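Local coordinates for glucose-binding protein (Thermus thermophilus HB27, PDB 2B3F), which binds galactose and glucose as a periplasmic solute-binding protein and probably delivers sugar to a membrane transport system, at residues E165-W173 with F360-L368; E174-P183 with S266-M274. All coordinates share one frame; numbering follows the deposited sequence.

Contact 1 of 2, residues E165-W173 with F360-L368; sequences ENWTQQHLW and FGTVMEIFL
The helical segments 166-173 and 360-368 cross nearly at right angles, at 86°, with their axes 9.6 Å apart at closest approach. By CA atoms, Asn-166 lies nearest Gly-361 and Gln-170 nearest Met-364. At the first of these points ND2 of Asn-166 donates to the backbone O of Gly-361 at 3.1 Å. The bond is nearly straight, 161° at the hydrogen. The same carbonyl also takes the helical bond from Glu-365 N, which arrives from the opposite face of its plane. On the other branch of the amide, OD1 of Asn-166 receives NE2 of Gln-170 at 2.8 Å, and this fixes the rotation of both amides. NE2 of Gln-170 then lies 3.3 Å from CA of Gly-361. A water accepts from this NE2 and, more weakly, from Gly-361 N. OE1 of Gln-170 sits in the plane of the Phe-360 ring, at its edge, 3.4 Å from CD2.

Met-364 is a knob in the hole formed by Asn-166, Gln-169, Gln-170 and Trp-173. Its chain bends at both chi2 and chi3, near 60°, which turns CE of Met-364 back to 3.8 Å from CB of Trp-173. Phe-360 points its edge at the face of Trp-173, CZ of Phe-360 lying 3.7 Å from CE3 of Trp-173. Phe-208 of helix 199-212 touches both Met-364 and Trp-173. The contact is therefore divided in its chemistry: a chain of amides ties the first turn of helix 166-190 to a backbone carbonyl, while the methionine methyl and the aromatic rings make the buried, apolar side.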
ATOM      1  N   GLU A 165      -7.151 -11.045  -6.498  1.00 14.17           N
ATOM      2  CA  GLU A 165      -6.329 -12.085  -5.918  1.00 14.33           C
ATOM      3  C   GLU A 165      -6.099 -11.929  -4.402  1.00 14.69           C
ATOM      4  O   GLU A 165      -6.426 -10.902  -3.788  1.00 14.19           O
ATOM      5  CB  GLU A 165      -4.985 -12.163  -6.655  1.00 14.55           C
ATOM      6  CG  GLU A 165      -4.094 -10.909  -6.501  1.00 15.28           C
ATOM      7  CD  GLU A 165      -2.750 -11.067  -7.158  1.00 14.71           C
ATOM      8  OE1 GLU A 165      -2.053 -12.067  -6.846  1.00 16.05           O
ATOM      9  OE2 GLU A 165      -2.370 -10.193  -7.970  1.00 16.71           O
ATOM     10  N   ASN A 166      -5.521 -12.972  -3.816  1.00 14.41           N
ATOM     11  CA  ASN A 166      -5.366 -13.085  -2.378  1.00 14.00           C
ATOM     12  C   ASN A 166      -4.947 -11.789  -1.683  1.00 13.37           C
ATOM     13  O   ASN A 166      -5.615 -11.369  -0.739  1.00 13.52           O
ATOM     14  CB  ASN A 166      -4.375 -14.208  -2.052  1.00 14.29           C
ATOM     15  CG  ASN A 166      -4.110 -14.359  -0.566  1.00 16.78           C
ATOM     16  OD1 ASN A 166      -3.279 -13.643  -0.018  1.00 18.58           O
ATOM     17  ND2 ASN A 166      -4.730 -15.370   0.070  1.00 19.24           N
ATOM     18  N   TRP A 167      -3.879 -11.157  -2.144  1.00 13.03           N
ATOM     19  CA  TRP A 167      -3.434  -9.941  -1.404  1.00 12.89           C
ATOM     20  C   TRP A 167      -4.513  -8.863  -1.380  1.00 12.61           C
ATOM     21  O   TRP A 167      -4.606  -8.107  -0.410  1.00 12.84           O
ATOM     22  CB  TRP A 167      -2.090  -9.407  -1.892  1.00 12.31           C
ATOM     23  CG  TRP A 167      -2.111  -8.653  -3.138  1.00 12.55           C
ATOM     24  CD1 TRP A 167      -1.789  -9.102  -4.369  1.00 13.22           C
ATOM     25  CD2 TRP A 167      -2.435  -7.260  -3.284  1.00 12.26           C
ATOM     26  NE1 TRP A 167      -1.920  -8.098  -5.295  1.00 14.39           N
ATOM     27  CE2 TRP A 167      -2.306  -6.950  -4.653  1.00 13.38           C
ATOM     28  CE3 TRP A 167      -2.830  -6.256  -2.396  1.00 12.35           C
ATOM     29  CZ2 TRP A 167      -2.538  -5.669  -5.155  1.00 13.21           C
ATOM     30  CZ3 TRP A 167      -3.079  -4.991  -2.892  1.00 12.42           C
ATOM     31  CH2 TRP A 167      -2.933  -4.706  -4.261  1.00 12.71           C
ATOM     32  N   THR A 168      -5.343  -8.776  -2.424  1.00 11.73           N
ATOM     33  CA  THR A 168      -6.400  -7.744  -2.468  1.00 12.54           C
ATOM     34  C   THR A 168      -7.525  -8.060  -1.479  1.00 12.14           C
ATOM     35  O   THR A 168      -8.266  -7.185  -1.046  1.00 12.75           O
ATOM     36  CB  THR A 168      -7.002  -7.527  -3.882  1.00 12.84           C
ATOM     37  OG1 THR A 168      -7.891  -8.605  -4.208  1.00 13.88           O
ATOM     38  CG2 THR A 168      -5.943  -7.380  -4.920  1.00 13.31           C
ATOM     39  N   GLN A 169      -7.666  -9.346  -1.151  1.00 13.18           N
ATOM     40  CA  GLN A 169      -8.621  -9.770  -0.134  1.00 13.62           C
ATOM     41  C   GLN A 169      -8.107  -9.376   1.248  1.00 13.36           C
ATOM     42  O   GLN A 169      -8.864  -8.901   2.078  1.00 13.76           O
ATOM     43  CB  GLN A 169      -8.866 -11.269  -0.231  1.00 14.07           C
ATOM     44  CG  GLN A 169      -9.407 -11.706  -1.581  1.00 16.60           C
ATOM     45  CD  GLN A 169      -9.146 -13.189  -1.874  1.00 18.32           C
ATOM     46  OE1 GLN A 169      -8.901 -13.993  -0.954  1.00 20.73           O
ATOM     47  NE2 GLN A 169      -9.138 -13.542  -3.167  1.00 20.46           N
ATOM     48  N   GLN A 170      -6.811  -9.546   1.469  1.00 13.11           N
ATOM     49  CA  GLN A 170      -6.163  -9.043   2.684  1.00 12.56           C
ATOM     50  C   GLN A 170      -6.324  -7.527   2.771  1.00 12.49           C
ATOM     51  O   GLN A 170      -6.590  -6.989   3.841  1.00 12.91           O
ATOM     52  CB  GLN A 170      -4.689  -9.377   2.687  1.00 12.77           C
ATOM     53  CG  GLN A 170      -4.313 -10.878   2.661  1.00 13.32           C
ATOM     54  CD  GLN A 170      -2.810 -11.047   2.724  1.00 13.60           C
ATOM     55  OE1 GLN A 170      -2.154 -10.424   3.559  1.00 15.19           O
ATOM     56  NE2 GLN A 170      -2.251 -11.861   1.838  1.00 15.93           N
ATOM     57  N   HIS A 171      -6.154  -6.858   1.631  1.00 12.44           N
ATOM     58  CA  HIS A 171      -6.298  -5.415   1.524  1.00 12.36           C
ATOM     59  C   HIS A 171      -7.681  -4.960   1.958  1.00 13.02           C
ATOM     60  O   HIS A 171      -7.820  -4.041   2.742  1.00 13.75           O
ATOM     61  CB  HIS A 171      -6.011  -4.930   0.105  1.00 12.45           C
ATOM     62  CG  HIS A 171      -5.880  -3.447   0.021  1.00 12.57           C
ATOM     63  ND1 HIS A 171      -4.659  -2.812  -0.070  1.00 11.93           N
ATOM     64  CD2 HIS A 171      -6.821  -2.474   0.075  1.00 13.63           C
ATOM     65  CE1 HIS A 171      -4.859  -1.504  -0.085  1.00 12.35           C
ATOM     66  NE2 HIS A 171      -6.161  -1.272  -0.009  1.00 13.00           N
ATOM     67  N   LEU A 172      -8.704  -5.625   1.432  1.00 13.11           N
ATOM     68  CA  LEU A 172     -10.068  -5.373   1.871  1.00 13.93           C
ATOM     69  C   LEU A 172     -10.222  -5.599   3.384  1.00 13.87           C
ATOM     70  O   LEU A 172     -10.820  -4.777   4.086  1.00 14.58           O
ATOM     71  CB  LEU A 172     -11.003  -6.310   1.134  1.00 14.63           C
ATOM     72  CG  LEU A 172     -12.449  -6.295   1.561  1.00 14.17           C
ATOM     73  CD1 LEU A 172     -13.087  -4.916   1.369  1.00 16.44           C
ATOM     74  CD2 LEU A 172     -13.154  -7.386   0.715  1.00 15.01           C
ATOM     75  N   TRP A 173      -9.659  -6.697   3.880  1.00 13.64           N
ATOM     76  CA  TRP A 173      -9.743  -7.045   5.293  1.00 14.00           C
ATOM     77  C   TRP A 173      -9.190  -5.928   6.198  1.00 13.93           C
ATOM     78  O   TRP A 173      -9.794  -5.611   7.199  1.00 14.83           O
ATOM     79  CB  TRP A 173      -9.002  -8.346   5.604  1.00 14.71           C
ATOM     80  CG  TRP A 173      -9.125  -8.786   7.042  1.00 14.50           C
ATOM     81  CD1 TRP A 173     -10.105  -9.587   7.585  1.00 15.76           C
ATOM     82  CD2 TRP A 173      -8.246  -8.452   8.139  1.00 13.54           C
ATOM     83  NE1 TRP A 173      -9.891  -9.764   8.927  1.00 15.94           N
ATOM     84  CE2 TRP A 173      -8.759  -9.090   9.301  1.00 14.22           C
ATOM     85  CE3 TRP A 173      -7.083  -7.682   8.249  1.00 15.10           C
ATOM     86  CZ2 TRP A 173      -8.137  -8.984  10.552  1.00 15.15           C
ATOM     87  CZ3 TRP A 173      -6.469  -7.573   9.485  1.00 15.20           C
ATOM     88  CH2 TRP A 173      -7.004  -8.219  10.629  1.00 15.01           C
ATOM     89  N   PHE A 360      -0.004 -14.227   6.616  1.00 19.26           N
ATOM     90  CA  PHE A 360      -1.380 -13.757   6.678  1.00 19.11           C
ATOM     91  C   PHE A 360      -2.178 -14.174   5.442  1.00 18.58           C
ATOM     92  O   PHE A 360      -3.391 -14.288   5.507  1.00 18.97           O
ATOM     93  CB  PHE A 360      -1.462 -12.243   6.873  1.00 18.59           C
ATOM     94  CG  PHE A 360      -2.813 -11.773   7.347  1.00 17.67           C
ATOM     95  CD1 PHE A 360      -3.245 -12.046   8.647  1.00 17.37           C
ATOM     96  CD2 PHE A 360      -3.657 -11.056   6.502  1.00 16.64           C
ATOM     97  CE1 PHE A 360      -4.483 -11.599   9.088  1.00 15.97           C
ATOM     98  CE2 PHE A 360      -4.885 -10.621   6.943  1.00 15.30           C
ATOM     99  CZ  PHE A 360      -5.302 -10.913   8.250  1.00 16.10           C
ATOM    100  N   GLY A 361      -1.512 -14.380   4.306  1.00 19.17           N
ATOM    101  CA  GLY A 361      -2.207 -14.865   3.110  1.00 20.17           C
ATOM    102  C   GLY A 361      -2.784 -16.264   3.308  1.00 19.81           C
ATOM    103  O   GLY A 361      -3.852 -16.587   2.777  1.00 19.87           O
ATOM    104  N   THR A 362      -2.065 -17.076   4.079  1.00 20.80           N
ATOM    105  CA  THR A 362      -2.521 -18.419   4.484  1.00 21.12           C
ATOM    106  C   THR A 362      -3.745 -18.352   5.377  1.00 21.24           C
ATOM    107  O   THR A 362      -4.726 -19.091   5.214  1.00 21.22           O
ATOM    108  CB  THR A 362      -1.393 -19.161   5.230  1.00 21.28           C
ATOM    109  OG1 THR A 362      -0.267 -19.271   4.364  1.00 23.26           O
ATOM    110  CG2 THR A 362      -1.827 -20.574   5.661  1.00 21.77           C
ATOM    111  N   VAL A 363      -3.699 -17.449   6.345  1.00 21.39           N
ATOM    112  CA  VAL A 363      -4.868 -17.165   7.152  1.00 21.48           C
ATOM    113  C   VAL A 363      -6.061 -16.804   6.276  1.00 22.07           C
ATOM    114  O   VAL A 363      -7.175 -17.302   6.474  1.00 22.05           O
ATOM    115  CB  VAL A 363      -4.606 -16.026   8.168  1.00 21.12           C
ATOM    116  CG1 VAL A 363      -5.867 -15.698   8.949  1.00 21.07           C
ATOM    117  CG2 VAL A 363      -3.486 -16.416   9.099  1.00 21.89           C
ATOM    118  N   MET A 364      -5.840 -15.932   5.302  1.00 21.38           N
ATOM    119  CA  MET A 364      -6.909 -15.515   4.437  1.00 22.49           C
ATOM    120  C   MET A 364      -7.448 -16.701   3.629  1.00 23.52           C
ATOM    121  O   MET A 364      -8.656 -16.859   3.527  1.00 23.57           O
ATOM    122  CB  MET A 364      -6.445 -14.364   3.526  1.00 22.16           C
ATOM    123  CG  MET A 364      -7.515 -13.857   2.585  1.00 21.24           C
ATOM    124  SD  MET A 364      -8.980 -13.234   3.440  1.00 19.89           S
ATOM    125  CE  MET A 364      -8.249 -11.902   4.438  1.00 20.44           C
ATOM    126  N   GLU A 365      -6.569 -17.545   3.095  1.00 25.06           N
ATOM    127  CA  GLU A 365      -7.013 -18.798   2.422  1.00 27.10           C
ATOM    128  C   GLU A 365      -7.956 -19.618   3.298  1.00 28.29           C
ATOM    129  O   GLU A 365      -9.024 -20.060   2.841  1.00 28.91           O
ATOM    130  CB  GLU A 365      -5.836 -19.663   2.016  1.00 27.53           C
ATOM    131  CG  GLU A 365      -5.077 -19.111   0.838  1.00 28.58           C
ATOM    132  CD  GLU A 365      -3.929 -19.998   0.384  1.00 31.13           C
ATOM    133  OE1 GLU A 365      -3.323 -20.702   1.234  1.00 35.50           O
ATOM    134  OE2 GLU A 365      -3.622 -19.980  -0.838  1.00 36.44           O
ATOM    135  N   ILE A 366      -7.586 -19.811   4.561  1.00 28.63           N
ATOM    136  CA  ILE A 366      -8.418 -20.618   5.457  1.00 28.88           C
ATOM    137  C   ILE A 366      -9.728 -19.924   5.853  1.00 28.91           C
ATOM    138  O   ILE A 366     -10.731 -20.599   6.166  1.00 29.38           O
ATOM    139  CB  ILE A 366      -7.617 -21.216   6.661  1.00 29.85           C
ATOM    140  CG1 ILE A 366      -7.102 -20.148   7.615  1.00 31.58           C
ATOM    141  CG2 ILE A 366      -6.449 -22.001   6.122  1.00 30.88           C
ATOM    142  CD1 ILE A 366      -8.040 -19.760   8.700  1.00 30.80           C
ATOM    143  N   PHE A 367      -9.779 -18.598   5.794  1.00 27.35           N
ATOM    144  CA  PHE A 367     -11.067 -17.960   5.941  1.00 27.52           C
ATOM    145  C   PHE A 367     -11.896 -18.208   4.673  1.00 27.04           C
ATOM    146  O   PHE A 367     -13.091 -18.446   4.775  1.00 26.83           O
ATOM    147  CB  PHE A 367     -11.001 -16.466   6.229  1.00 26.26           C
ATOM    148  CG  PHE A 367     -12.345 -15.878   6.499  1.00 26.27           C
ATOM    149  CD1 PHE A 367     -13.018 -16.186   7.679  1.00 23.42           C
ATOM    150  CD2 PHE A 367     -12.975 -15.077   5.565  1.00 23.02           C
ATOM    151  CE1 PHE A 367     -14.259 -15.658   7.942  1.00 24.49           C
ATOM    152  CE2 PHE A 367     -14.245 -14.567   5.805  1.00 25.48           C
ATOM    153  CZ  PHE A 367     -14.883 -14.848   7.001  1.00 25.32           C
ATOM    154  N   LEU A 368     -11.276 -18.142   3.496  1.00 27.76           N
ATOM    155  CA  LEU A 368     -12.058 -18.299   2.263  1.00 29.04           C
ATOM    156  C   LEU A 368     -12.687 -19.695   2.199  1.00 29.60           C
ATOM    157  O   LEU A 368     -13.821 -19.842   1.743  1.00 29.92           O
ATOM    158  CB  LEU A 368     -11.240 -18.044   0.998  1.00 29.16           C
ATOM    159  CG  LEU A 368     -10.936 -16.612   0.534  1.00 31.67           C
ATOM    160  CD1 LEU A 368     -11.801 -15.575   1.182  1.00 33.27           C
ATOM    161  CD2 LEU A 368      -9.526 -16.262   0.816  1.00 33.73           C
TER
HETATM  162  O   HOH W   1       0.485 -12.967   2.741  1.00 30.05           O

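Contact 2 of 2, residues E174-P183 with S266-M274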
ATOM      1  N   GLU A 174      -8.074  -5.300   5.825  1.00 14.07           N
ATOM      2  CA  GLU A 174      -7.501  -4.286   6.747  1.00 14.55           C
ATOM      3  C   GLU A 174      -8.415  -3.064   6.860  1.00 14.90           C
ATOM      4  O   GLU A 174      -8.494  -2.443   7.918  1.00 16.08           O
ATOM      5  CB  GLU A 174      -6.046  -3.935   6.451  1.00 14.07           C
ATOM      6  CG  GLU A 174      -5.728  -3.223   5.161  1.00 14.49           C
ATOM      7  CD  GLU A 174      -4.220  -2.980   5.006  1.00 13.44           C
ATOM      8  OE1 GLU A 174      -3.420  -3.645   5.724  1.00 13.22           O
ATOM      9  OE2 GLU A 174      -3.845  -2.151   4.155  1.00 13.58           O
ATOM     10  N   SER A 175      -9.133  -2.734   5.793  1.00 14.52           N
ATOM     11  CA  SER A 175     -10.167  -1.677   5.877  1.00 15.62           C
ATOM     12  C   SER A 175     -11.316  -2.094   6.798  1.00 16.18           C
ATOM     13  O   SER A 175     -11.757  -1.327   7.658  1.00 17.21           O
ATOM     14  CB  SER A 175     -10.722  -1.304   4.517  1.00 15.85           C
ATOM     15  OG  SER A 175      -9.951  -0.293   3.891  1.00 15.33           O
ATOM     16  N   VAL A 176     -11.812  -3.314   6.609  1.00 16.08           N
ATOM     17  CA  VAL A 176     -12.874  -3.832   7.469  1.00 16.53           C
ATOM     18  C   VAL A 176     -12.440  -3.844   8.935  1.00 17.16           C
ATOM     19  O   VAL A 176     -13.182  -3.368   9.803  1.00 17.67           O
ATOM     20  CB  VAL A 176     -13.347  -5.245   7.010  1.00 16.60           C
ATOM     21  CG1 VAL A 176     -14.302  -5.868   8.028  1.00 18.52           C
ATOM     22  CG2 VAL A 176     -13.987  -5.179   5.632  1.00 17.24           C
ATOM     23  N   ALA A 177     -11.251  -4.379   9.219  1.00 16.75           N
ATOM     24  CA  ALA A 177     -10.721  -4.432  10.575  1.00 16.99           C
ATOM     25  C   ALA A 177     -10.587  -3.038  11.208  1.00 17.48           C
ATOM     26  O   ALA A 177     -10.928  -2.836  12.392  1.00 17.32           O
ATOM     27  CB  ALA A 177      -9.377  -5.150  10.587  1.00 17.56           C
ATOM     28  N   LEU A 178     -10.094  -2.073  10.432  1.00 17.37           N
ATOM     29  CA  LEU A 178      -9.936  -0.720  10.955  1.00 17.91           C
ATOM     30  C   LEU A 178     -11.299  -0.155  11.346  1.00 18.74           C
ATOM     31  O   LEU A 178     -11.436   0.480  12.399  1.00 20.06           O
ATOM     32  CB  LEU A 178      -9.250   0.199   9.932  1.00 17.94           C
ATOM     33  CG  LEU A 178      -9.136   1.681  10.348  1.00 17.50           C
ATOM     34  CD1 LEU A 178      -8.305   1.837  11.627  1.00 18.21           C
ATOM     35  CD2 LEU A 178      -8.553   2.537   9.210  1.00 17.87           C
ATOM     36  N   ALA A 179     -12.293  -0.375  10.493  1.00 18.92           N
ATOM     37  CA  ALA A 179     -13.662   0.114  10.753  1.00 19.61           C
ATOM     38  C   ALA A 179     -14.223  -0.522  12.023  1.00 20.32           C
ATOM     39  O   ALA A 179     -14.809   0.175  12.861  1.00 21.20           O
ATOM     40  CB  ALA A 179     -14.575  -0.187   9.583  1.00 19.86           C
ATOM     41  N   VAL A 180     -14.032  -1.831  12.166  1.00 19.83           N
ATOM     42  CA  VAL A 180     -14.613  -2.589  13.280  1.00 20.47           C
ATOM     43  C   VAL A 180     -13.931  -2.264  14.607  1.00 21.02           C
ATOM     44  O   VAL A 180     -14.584  -2.128  15.641  1.00 21.39           O
ATOM     45  CB  VAL A 180     -14.586  -4.125  12.988  1.00 20.53           C
ATOM     46  CG1 VAL A 180     -14.879  -4.938  14.214  1.00 21.71           C
ATOM     47  CG2 VAL A 180     -15.589  -4.464  11.892  1.00 19.69           C
ATOM     48  N   LEU A 181     -12.612  -2.129  14.571  1.00 20.36           N
ATOM     49  CA  LEU A 181     -11.823  -1.922  15.777  1.00 20.36           C
ATOM     50  C   LEU A 181     -11.648  -0.472  16.161  1.00 20.14           C
ATOM     51  O   LEU A 181     -11.469  -0.163  17.339  1.00 20.87           O
ATOM     52  CB  LEU A 181     -10.437  -2.552  15.609  1.00 19.94           C
ATOM     53  CG  LEU A 181     -10.409  -4.074  15.486  1.00 20.03           C
ATOM     54  CD1 LEU A 181      -9.000  -4.537  15.161  1.00 19.89           C
ATOM     55  CD2 LEU A 181     -10.918  -4.718  16.787  1.00 21.10           C
ATOM     56  N   GLY A 182     -11.667   0.403  15.164  1.00 20.20           N
ATOM     57  CA  GLY A 182     -11.196   1.780  15.321  1.00 20.40           C
ATOM     58  C   GLY A 182      -9.674   1.844  15.350  1.00 20.06           C
ATOM     59  O   GLY A 182      -8.995   0.815  15.515  1.00 19.25           O
ATOM     60  N   PRO A 183      -9.108   3.057  15.218  1.00 20.44           N
ATOM     61  CA  PRO A 183      -7.657   3.181  15.091  1.00 20.79           C
ATOM     62  C   PRO A 183      -6.837   2.706  16.296  1.00 20.76           C
ATOM     63  O   PRO A 183      -5.741   2.143  16.133  1.00 19.58           O
ATOM     64  CB  PRO A 183      -7.450   4.683  14.828  1.00 21.32           C
ATOM     65  CG  PRO A 183      -8.700   5.338  15.280  1.00 21.00           C
ATOM     66  CD  PRO A 183      -9.799   4.354  15.129  1.00 20.06           C
ATOM     67  N   SER A 266     -12.827   4.115   3.059  1.00 18.71           N
ATOM     68  CA  SER A 266     -13.501   2.847   3.162  1.00 18.78           C
ATOM     69  C   SER A 266     -14.594   3.024   4.215  1.00 18.76           C
ATOM     70  O   SER A 266     -14.383   3.697   5.223  1.00 18.45           O
ATOM     71  CB  SER A 266     -12.537   1.731   3.562  1.00 18.46           C
ATOM     72  OG  SER A 266     -11.534   1.568   2.581  1.00 17.19           O
ATOM     73  N   PRO A 267     -15.763   2.406   3.986  1.00 19.91           N
ATOM     74  CA  PRO A 267     -16.848   2.500   4.958  1.00 19.76           C
ATOM     75  C   PRO A 267     -16.378   2.315   6.403  1.00 19.91           C
ATOM     76  O   PRO A 267     -15.611   1.396   6.713  1.00 20.25           O
ATOM     77  CB  PRO A 267     -17.792   1.382   4.504  1.00 20.20           C
ATOM     78  CG  PRO A 267     -17.593   1.280   3.064  1.00 19.94           C
ATOM     79  CD  PRO A 267     -16.131   1.547   2.843  1.00 19.67           C
ATOM     80  N   GLY A 268     -16.794   3.225   7.282  1.00 20.33           N
ATOM     81  CA  GLY A 268     -16.464   3.131   8.696  1.00 19.99           C
ATOM     82  C   GLY A 268     -15.081   3.649   9.068  1.00 19.69           C
ATOM     83  O   GLY A 268     -14.657   3.512  10.199  1.00 20.51           O
ATOM     84  N   THR A 269     -14.362   4.237   8.120  1.00 20.37           N
ATOM     85  CA  THR A 269     -12.985   4.669   8.407  1.00 20.76           C
ATOM     86  C   THR A 269     -12.755   6.152   8.157  1.00 21.26           C
ATOM     87  O   THR A 269     -11.628   6.628   8.204  1.00 20.77           O
ATOM     88  CB  THR A 269     -11.950   3.850   7.588  1.00 20.48           C
ATOM     89  OG1 THR A 269     -11.988   4.243   6.219  1.00 19.44           O
ATOM     90  CG2 THR A 269     -12.212   2.346   7.717  1.00 21.47           C
ATOM     91  N   GLN A 270     -13.840   6.883   7.928  1.00 21.62           N
ATOM     92  CA  GLN A 270     -13.774   8.309   7.656  1.00 22.49           C
ATOM     93  C   GLN A 270     -13.008   8.987   8.791  1.00 21.73           C
ATOM     94  O   GLN A 270     -13.238   8.694   9.975  1.00 21.56           O
ATOM     95  CB  GLN A 270     -15.192   8.906   7.544  1.00 23.80           C
ATOM     96  CG  GLN A 270     -16.057   8.348   6.401  1.00 29.48           C
ATOM     97  CD  GLN A 270     -16.485   6.868   6.590  1.00 34.01           C
ATOM     98  OE1 GLN A 270     -16.618   6.366   7.717  1.00 35.24           O
ATOM     99  NE2 GLN A 270     -16.688   6.174   5.466  1.00 39.22           N
ATOM    100  N   GLY A 271     -12.086   9.871   8.419  1.00 20.92           N
ATOM    101  CA  GLY A 271     -11.259  10.586   9.372  1.00 20.37           C
ATOM    102  C   GLY A 271      -9.972   9.881   9.762  1.00 20.24           C
ATOM    103  O   GLY A 271      -9.174  10.420  10.541  1.00 19.94           O
ATOM    104  N   VAL A 272      -9.771   8.674   9.223  1.00 18.97           N
ATOM    105  CA  VAL A 272      -8.573   7.892   9.497  1.00 18.37           C
ATOM    106  C   VAL A 272      -7.920   7.586   8.156  1.00 17.99           C
ATOM    107  O   VAL A 272      -8.596   7.204   7.194  1.00 18.65           O
ATOM    108  CB  VAL A 272      -8.874   6.570  10.229  1.00 18.13           C
ATOM    109  CG1 VAL A 272      -7.568   5.829  10.574  1.00 18.10           C
ATOM    110  CG2 VAL A 272      -9.686   6.826  11.486  1.00 19.20           C
ATOM    111  N   PHE A 273      -6.601   7.776   8.110  1.00 16.61           N
ATOM    112  CA  PHE A 273      -5.812   7.605   6.889  1.00 15.91           C
ATOM    113  C   PHE A 273      -4.894   6.441   7.206  1.00 15.34           C
ATOM    114  O   PHE A 273      -4.002   6.545   8.048  1.00 14.60           O
ATOM    115  CB  PHE A 273      -5.055   8.912   6.615  1.00 15.98           C
ATOM    116  CG  PHE A 273      -4.317   8.983   5.295  1.00 15.20           C
ATOM    117  CD1 PHE A 273      -4.589  10.010   4.403  1.00 15.30           C
ATOM    118  CD2 PHE A 273      -3.271   8.120   4.995  1.00 14.28           C
ATOM    119  CE1 PHE A 273      -3.882  10.152   3.205  1.00 15.30           C
ATOM    120  CE2 PHE A 273      -2.552   8.255   3.790  1.00 15.10           C
ATOM    121  CZ  PHE A 273      -2.859   9.274   2.896  1.00 15.33           C
ATOM    122  N   MET A 274      -5.146   5.297   6.568  1.00 14.73           N
ATOM    123  CA  MET A 274      -4.287   4.130   6.742  1.00 14.74           C
ATOM    124  C   MET A 274      -3.184   4.223   5.696  1.00 14.58           C
ATOM    125  O   MET A 274      -3.433   4.055   4.497  1.00 14.23           O
ATOM    126  CB  MET A 274      -5.068   2.811   6.580  1.00 13.73           C
ATOM    127  CG  MET A 274      -4.166   1.616   6.751  1.00 14.78           C
ATOM    128  SD  MET A 274      -5.047   0.030   6.628  1.00 16.62           S
ATOM    129  CE  MET A 274      -5.708  -0.116   8.243  1.00 15.92           C
TER
HETATM  130  O   HOH W   2     -13.588   0.080   5.943  1.00 52.37           O
HETATM  131  O   HOH W   3     -11.967   3.524  11.954  1.00 32.12           O
HETATM  132  O   HOH W   4     -15.946   2.633  12.419  1.00 29.58           O
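Leu-178 meets Val-272 tip to tip, with CD2 of Leu-178 3.7 Å from CG1 of Val-272. CD2 also lies close to CG2 of Thr-269, whose side chain crosses that of Leu-178 at about a right angle. The other branch of Val-272, CG2, faces the ring of Pro-183 more loosely. Met-274 runs out extended and bends only at chi3 (-82°), which sets its CE 3.9 Å from CB of Leu-178. Its sulfur rests against the side chain of Glu-174, 3.5 Å from OE2. That carboxylate has stronger partners elsewhere: OE2 is hydrogen-bonded to Ser-121 and Ser-345, and OE1 to the backbone N of Val-347.

The loop before the strand packs by both side chains and backbone. OG of Ser-175 and OG of Ser-266 share a hydrogen bond of 2.8 Å. Ser-266 to Thr-269 form a type II beta turn. In it the O of Ser-266 accepts from both N and OG1 of Thr-269. Asn-122 ND2 also bonds this OG1 and helps hold the threonine, whose CG2 lies against the helix backbone at Ser-175 and Ala-179. The turn brings Gly-268 very near Ala-179, 4.6 Å between CA atoms. CA of Ala-179 makes a C-H...O contact with O of Gly-268, and CB of Ala-179 lies 3.4 Å from O of Pro-267. Two waters link carbonyls across this seam. Both donate to O of Gly-268, one also to O of Leu-178 and the other to O of Ala-179. Helix 174-183 and strand 272-274 run at 147° to each other, so roughly antiparallel. A helix laid against a sheet strand and its entry loop is the alpha/beta layering of periplasmic binding protein lobes.

How the contacts relate
Both contacts use the long helix 166-190. Contact 1 takes its first turns and contact 2 the turns that follow directly, and their centres lie about 17 Å apart. Along the chain the order is 165-173, 174-183, 266-274, 360-368, so contact 2 falls wholly between the two segments of contact 1. The helix thus meets helix 354-370, late in the chain, and the start of strand 272-280, which belongs to the large mixed sheet. Both contacts lie near the sugar pocket. His-171 of the shared helix bonds the pocket residue His-348, and Trp-167 touches Ala-42. Strand 272-280 carries Leu-276 and Asp-278 of the pocket.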